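Local coordinates for adhesin YadA (Yersinia enterocolitica, PDB 1P9H), which binds collagen at the surface of the bacterium as a trimeric outer membrane adhesin, promoting attachment to and invasion of eukaryotic cells, at residues A134-S139 / S146-N151; H152-A157 / R166-S171. All coordinates share one frame; numbering follows the deposited sequence.

Contact 1 (A134-S139 / S146-N151); sequences ADAKNS and SHVAAN
Val148 pushes its CG1 branch against Ser139, and a methyl of the valine meets the CB methylene of the serine there: Ser139 CB and Val148 CG1 are 3.5 Å apart, tighter than usual for two carbons. CG1 stands anti to the backbone N of Val148 (chi1 178°), and the same methyl also touches Ala136 CB at 4.0 Å, so one branch of the valine serves both ends of the type II turn that runs from Ala136 to Ser139. That turn is held shut twice at a single acceptor. Ala136 O takes the backbone N of Ser139 and also its hydroxyl, Ser139 OG making a short hydrogen bond to Ala136 O and tilted only 16° from the carbonyl plane. The serine OG lies between its own backbone N and carbonyl carbon (chi1 63°), which sets OG back toward Ala136 O; CB itself points at the valine from the backbone.

Nearer the solvent, Asp135 lays its CB over the backbone of the other segment, 3.5 Å from Ala150 N, with the methyl of Ala150 beside it. Its carboxylate lies at the edge of the His147 imidazole, but OD2 is modelled too near CE1 for that detail to be trusted; the ring's ND1 has a weak hydrogen bond with Lys133 O. The backbone link across the contact is a weak hydrogen bond of 3.1 Å from Asp135 N to Val148 O. A water accepts from Lys137 N and gives a weak bond to Ala150 O.

The contact belongs to the left-handed parallel beta-roll of the collagen-binding head. Strands 133-134 and 147-148 are neighbouring rungs, with Ala134 and Val148 paired in parallel; 147-148 is the outermost strand of its sheet within this chain, and the turn after 133-134 leads into strand 140-142 of the other sheet.

Contact 2 (H152-A157 / R166-S171); sequences HGYSIA and RENSVS
Two successive coils of the left-handed beta-roll stack here, each entering its strand of the long parallel sheet through a turn. Strand 156-158 pairs in parallel with 169-171: Ile156 N donates to Ser169 O at 2.8 Å, and Ile156 O accepts from Ser171 N. On one face of this ladder the Ile156 and Val170 side chains lie side by side, pointing the same way, CD1 to CG2 3.9 Å.

The turns are stitched as well. Asn168 N gives Gly153 O a nearly straight bond (172°), while a water bridges Gly153 N and Glu167 OE1. Buried Ser155 turns its OG, anti to the carbonyl carbon (chi1 -65°), to accept from Ser169 N at 3.0 Å. Ser169 OG folds back on Arg166 O, 2.8 Å away and well above that carbonyl plane.

Beyond the chain, residues 169-171 pair with a strand of the second subunit, carrying the sheet across the trimer interface, and Arg166 forms a salt bridge with Asp192 of the third subunit. The His152 ring, its ND1 hydrogen-bonded to Thr164 OG1, lies flat over the backbone of Arg166, whose N sits 3.4 Å above the ring plane, over its centre.

Overall arrangement
Contact 1 closes before contact 2 opens, and residue 152 follows directly on 151, so the two trace consecutive coils near the C-terminal end of the roll. Their centres are 8 Å apart. Contact 1 concerns the last strand pair, within this chain, of the sheet ending at 147-148; contact 2 concerns the last pair of the other sheet, ending at 169-171. They also touch: Ser139 CB packs 3.5 Å from Ser155 O, and Val148 CG2 lies against the backbone of Ala157 between the sheets. After contact 2 the ladder is continued by a strand of the second subunit, where the collagen-binding head passes toward the stalk.

Contact 1 (A134-S139 / S146-N151)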
loop_
_atom_site.group_PDB
_atom_site.type_symbol
_atom_site.label_atom_id
_atom_site.label_comp_id
_atom_site.label_asym_id
_atom_site.label_seq_id
_atom_site.Cartn_x
_atom_site.Cartn_y
_atom_site.Cartn_z
ATOM N N ALA A 134 -3.240 -8.692 9.731
ATOM C CA ALA A 134 -2.689 -9.897 9.119
ATOM C C ALA A 134 -1.958 -10.589 10.263
ATOM O O ALA A 134 -0.729 -10.537 10.357
ATOM C CB ALA A 134 -1.716 -9.522 8.009
ATOM N N ASP A 135 -2.728 -11.230 11.137
ATOM C CA ASP A 135 -2.181 -11.890 12.320
ATOM C C ASP A 135 -1.371 -13.151 12.076
ATOM O O ASP A 135 -0.462 -13.461 12.847
ATOM C CB ASP A 135 -3.300 -12.202 13.315
ATOM C CG ASP A 135 -3.849 -10.959 13.994
ATOM O OD1 ASP A 135 -3.296 -9.857 13.785
ATOM O OD2 ASP A 135 -4.834 -11.085 14.748
ATOM N N ALA A 136 -1.699 -13.890 11.025
ATOM C CA ALA A 136 -0.956 -15.102 10.718
ATOM C C ALA A 136 0.278 -14.691 9.929
ATOM O O ALA A 136 0.219 -13.778 9.108
ATOM C CB ALA A 136 -1.815 -16.057 9.898
ATOM N N LYS A 137 1.410 -15.334 10.191
ATOM C CA LYS A 137 2.612 -14.991 9.446
ATOM C C LYS A 137 2.332 -15.226 7.964
ATOM O O LYS A 137 1.600 -16.146 7.600
ATOM C CB LYS A 137 3.797 -15.842 9.912
ATOM C CG LYS A 137 4.238 -15.546 11.340
ATOM C CD LYS A 137 5.539 -16.260 11.676
ATOM C CE LYS A 137 6.024 -15.900 13.072
ATOM N NZ LYS A 137 7.337 -16.531 13.381
ATOM N N ASN A 138 2.896 -14.364 7.124
ATOM C CA ASN A 138 2.730 -14.443 5.677
ATOM C C ASN A 138 1.304 -14.212 5.180
ATOM O O ASN A 138 1.035 -14.380 3.995
ATOM C CB ASN A 138 3.231 -15.794 5.159
ATOM C CG ASN A 138 4.680 -16.053 5.522
ATOM O OD1 ASN A 138 5.029 -16.133 6.698
ATOM N ND2 ASN A 138 5.531 -16.183 4.513
ATOM N N SER A 139 0.394 -13.819 6.065
ATOM C CA SER A 139 -0.985 -13.589 5.644
ATOM C C SER A 139 -1.169 -12.227 4.979
ATOM O O SER A 139 -0.283 -11.369 5.029
ATOM C CB SER A 139 -1.946 -13.728 6.833
ATOM O OG SER A 139 -1.693 -12.757 7.835
ATOM N N SER A 146 -10.197 -5.873 7.923
ATOM C CA SER A 146 -10.073 -7.201 7.334
ATOM C C SER A 146 -9.226 -7.959 8.348
ATOM O O SER A 146 -8.408 -7.358 9.050
ATOM C CB SER A 146 -9.379 -7.133 5.966
ATOM O OG SER A 146 -8.154 -6.422 6.019
ATOM N N HIS A 147 -9.394 -9.272 8.434
ATOM C CA HIS A 147 -8.659 -10.000 9.450
ATOM C C HIS A 147 -8.368 -11.458 9.152
ATOM O O HIS A 147 -9.273 -12.238 8.850
ATOM C CB HIS A 147 -9.444 -9.880 10.767
ATOM C CG HIS A 147 -8.850 -10.637 11.915
ATOM N ND1 HIS A 147 -7.499 -10.655 12.183
ATOM C CD2 HIS A 147 -9.439 -11.351 12.905
ATOM C CE1 HIS A 147 -7.280 -11.345 13.289
ATOM N NE2 HIS A 147 -8.440 -11.778 13.747
ATOM N N VAL A 148 -7.087 -11.808 9.215
ATOM C CA VAL A 148 -6.661 -13.187 9.039
ATOM C C VAL A 148 -6.173 -13.593 10.423
ATOM O O VAL A 148 -5.152 -13.091 10.902
ATOM C CB VAL A 148 -5.501 -13.329 8.032
ATOM C CG1 VAL A 148 -5.071 -14.798 7.947
ATOM C CG2 VAL A 148 -5.936 -12.834 6.659
ATOM N N ALA A 149 -6.919 -14.475 11.078
ATOM C CA ALA A 149 -6.562 -14.933 12.416
ATOM C C ALA A 149 -5.196 -15.611 12.414
ATOM O O ALA A 149 -4.791 -16.216 11.421
ATOM C CB ALA A 149 -7.629 -15.879 12.939
ATOM N N ALA A 150 -4.498 -15.516 13.542
ATOM C CA ALA A 150 -3.157 -16.073 13.679
ATOM C C ALA A 150 -2.996 -17.554 13.340
ATOM O O ALA A 150 -1.897 -17.989 12.998
ATOM C CB ALA A 150 -2.635 -15.806 15.091
ATOM N N ASN A 151 -4.079 -18.324 13.431
ATOM C CA ASN A 151 -4.027 -19.753 13.134
ATOM C C ASN A 151 -4.403 -20.096 11.696
ATOM O O ASN A 151 -4.448 -21.266 11.322
ATOM C CB ASN A 151 -4.928 -20.528 14.109
ATOM C CG ASN A 151 -6.388 -20.117 14.024
ATOM O OD1 ASN A 151 -6.711 -18.932 13.917
ATOM N ND2 ASN A 151 -7.283 -21.098 14.099
HETATM O O HOH W 1 1.266 -17.166 12.372
#

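Contact 2 (H152-A157 / R166-S171)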
loop_
_atom_site.group_PDB
_atom_site.type_symbol
_atom_site.label_atom_id
_atom_site.label_comp_id
_atom_site.label_asym_id
_atom_site.label_seq_id
_atom_site.Cartn_x
_atom_site.Cartn_y
_atom_site.Cartn_z
ATOM N N HIS A 152 -4.657 -19.078 10.881
ATOM C CA HIS A 152 -5.027 -19.306 9.489
ATOM C C HIS A 152 -3.824 -19.052 8.589
ATOM O O HIS A 152 -3.761 -18.062 7.858
ATOM C CB HIS A 152 -6.194 -18.392 9.115
ATOM C CG HIS A 152 -7.436 -18.671 9.899
ATOM N ND1 HIS A 152 -8.479 -17.775 9.988
ATOM C CD2 HIS A 152 -7.800 -19.747 10.638
ATOM C CE1 HIS A 152 -9.431 -18.285 10.751
ATOM N NE2 HIS A 152 -9.042 -19.480 11.159
ATOM N N GLY A 153 -2.867 -19.970 8.659
ATOM C CA GLY A 153 -1.649 -19.853 7.882
ATOM C C GLY A 153 -1.817 -19.617 6.394
ATOM O O GLY A 153 -2.694 -20.194 5.748
ATOM N N TYR A 154 -0.957 -18.751 5.867
ATOM C CA TYR A 154 -0.916 -18.396 4.453
ATOM C C TYR A 154 -2.247 -18.007 3.826
ATOM O O TYR A 154 -2.445 -18.188 2.625
ATOM C CB TYR A 154 -0.293 -19.543 3.658
ATOM C CG TYR A 154 1.062 -19.955 4.180
ATOM C CD1 TYR A 154 1.189 -20.989 5.108
ATOM C CD2 TYR A 154 2.215 -19.288 3.777
ATOM C CE1 TYR A 154 2.435 -21.347 5.620
ATOM C CE2 TYR A 154 3.464 -19.635 4.283
ATOM C CZ TYR A 154 3.566 -20.666 5.202
ATOM O OH TYR A 154 4.800 -21.014 5.698
ATOM N N SER A 155 -3.153 -17.458 4.626
ATOM C CA SER A 155 -4.458 -17.069 4.107
ATOM C C SER A 155 -4.571 -15.592 3.752
ATOM O O SER A 155 -3.680 -14.793 4.043
ATOM C CB SER A 155 -5.554 -17.463 5.098
ATOM O OG SER A 155 -5.621 -18.876 5.206
ATOM N N ILE A 156 -5.683 -15.242 3.113
ATOM C CA ILE A 156 -5.934 -13.876 2.670
ATOM C C ILE A 156 -7.375 -13.472 2.949
ATOM O O ILE A 156 -8.294 -14.272 2.776
ATOM C CB ILE A 156 -5.711 -13.739 1.138
ATOM C CG1 ILE A 156 -4.277 -14.118 0.771
ATOM C CG2 ILE A 156 -6.027 -12.321 0.675
ATOM C CD1 ILE A 156 -4.089 -15.604 0.530
ATOM N N ALA A 157 -7.563 -12.231 3.385
ATOM C CA ALA A 157 -8.895 -11.687 3.631
ATOM C C ALA A 157 -8.970 -10.436 2.760
ATOM O O ALA A 157 -8.117 -9.556 2.863
ATOM C CB ALA A 157 -9.067 -11.325 5.105
ATOM N N ARG A 166 -10.349 -20.301 8.041
ATOM C CA ARG A 166 -9.501 -21.481 7.941
ATOM C C ARG A 166 -8.173 -21.136 7.270
ATOM O O ARG A 166 -8.040 -20.093 6.631
ATOM C CB ARG A 166 -10.217 -22.566 7.128
ATOM C CG ARG A 166 -10.195 -22.324 5.622
ATOM C CD ARG A 166 -11.224 -23.166 4.883
ATOM N NE ARG A 166 -12.574 -22.632 5.048
ATOM C CZ ARG A 166 -13.613 -22.992 4.301
ATOM N NH1 ARG A 166 -13.456 -23.891 3.340
ATOM N NH2 ARG A 166 -14.803 -22.442 4.503
ATOM N N GLU A 167 -7.196 -22.025 7.414
ATOM C CA GLU A 167 -5.881 -21.824 6.821
ATOM C C GLU A 167 -5.939 -22.091 5.316
ATOM O O GLU A 167 -6.922 -22.643 4.816
ATOM C CB GLU A 167 -4.871 -22.779 7.464
ATOM C CG GLU A 167 -5.068 -24.232 7.052
ATOM C CD GLU A 167 -4.127 -25.186 7.764
ATOM O OE1 GLU A 167 -3.066 -24.737 8.249
ATOM O OE2 GLU A 167 -4.445 -26.391 7.823
ATOM N N ASN A 168 -4.883 -21.696 4.608
ATOM C CA ASN A 168 -4.779 -21.914 3.166
ATOM C C ASN A 168 -6.026 -21.475 2.417
ATOM O O ASN A 168 -6.498 -22.180 1.523
ATOM C CB ASN A 168 -4.531 -23.400 2.889
ATOM C CG ASN A 168 -3.229 -23.896 3.481
ATOM O OD1 ASN A 168 -3.069 -25.091 3.738
ATOM N ND2 ASN A 168 -2.287 -22.988 3.691
ATOM N N SER A 169 -6.553 -20.304 2.759
ATOM C CA SER A 169 -7.763 -19.838 2.101
ATOM C C SER A 169 -7.776 -18.354 1.782
ATOM O O SER A 169 -6.919 -17.593 2.226
ATOM C CB SER A 169 -8.982 -20.153 2.972
ATOM O OG SER A 169 -9.004 -19.325 4.129
ATOM N N VAL A 170 -8.769 -17.968 0.991
ATOM C CA VAL A 170 -8.995 -16.583 0.607
ATOM C C VAL A 170 -10.449 -16.306 0.963
ATOM O O VAL A 170 -11.351 -16.967 0.450
ATOM C CB VAL A 170 -8.822 -16.359 -0.912
ATOM C CG1 VAL A 170 -9.166 -14.913 -1.264
ATOM C CG2 VAL A 170 -7.396 -16.678 -1.337
ATOM N N SER A 171 -10.677 -15.348 1.853
ATOM C CA SER A 171 -12.037 -15.007 2.236
ATOM C C SER A 171 -12.444 -13.666 1.659
ATOM O O SER A 171 -11.690 -12.693 1.740
ATOM C CB SER A 171 -12.177 -14.934 3.755
ATOM O OG SER A 171 -13.446 -14.388 4.087
HETATM O O HOH W 2 -2.246 -22.614 9.655
#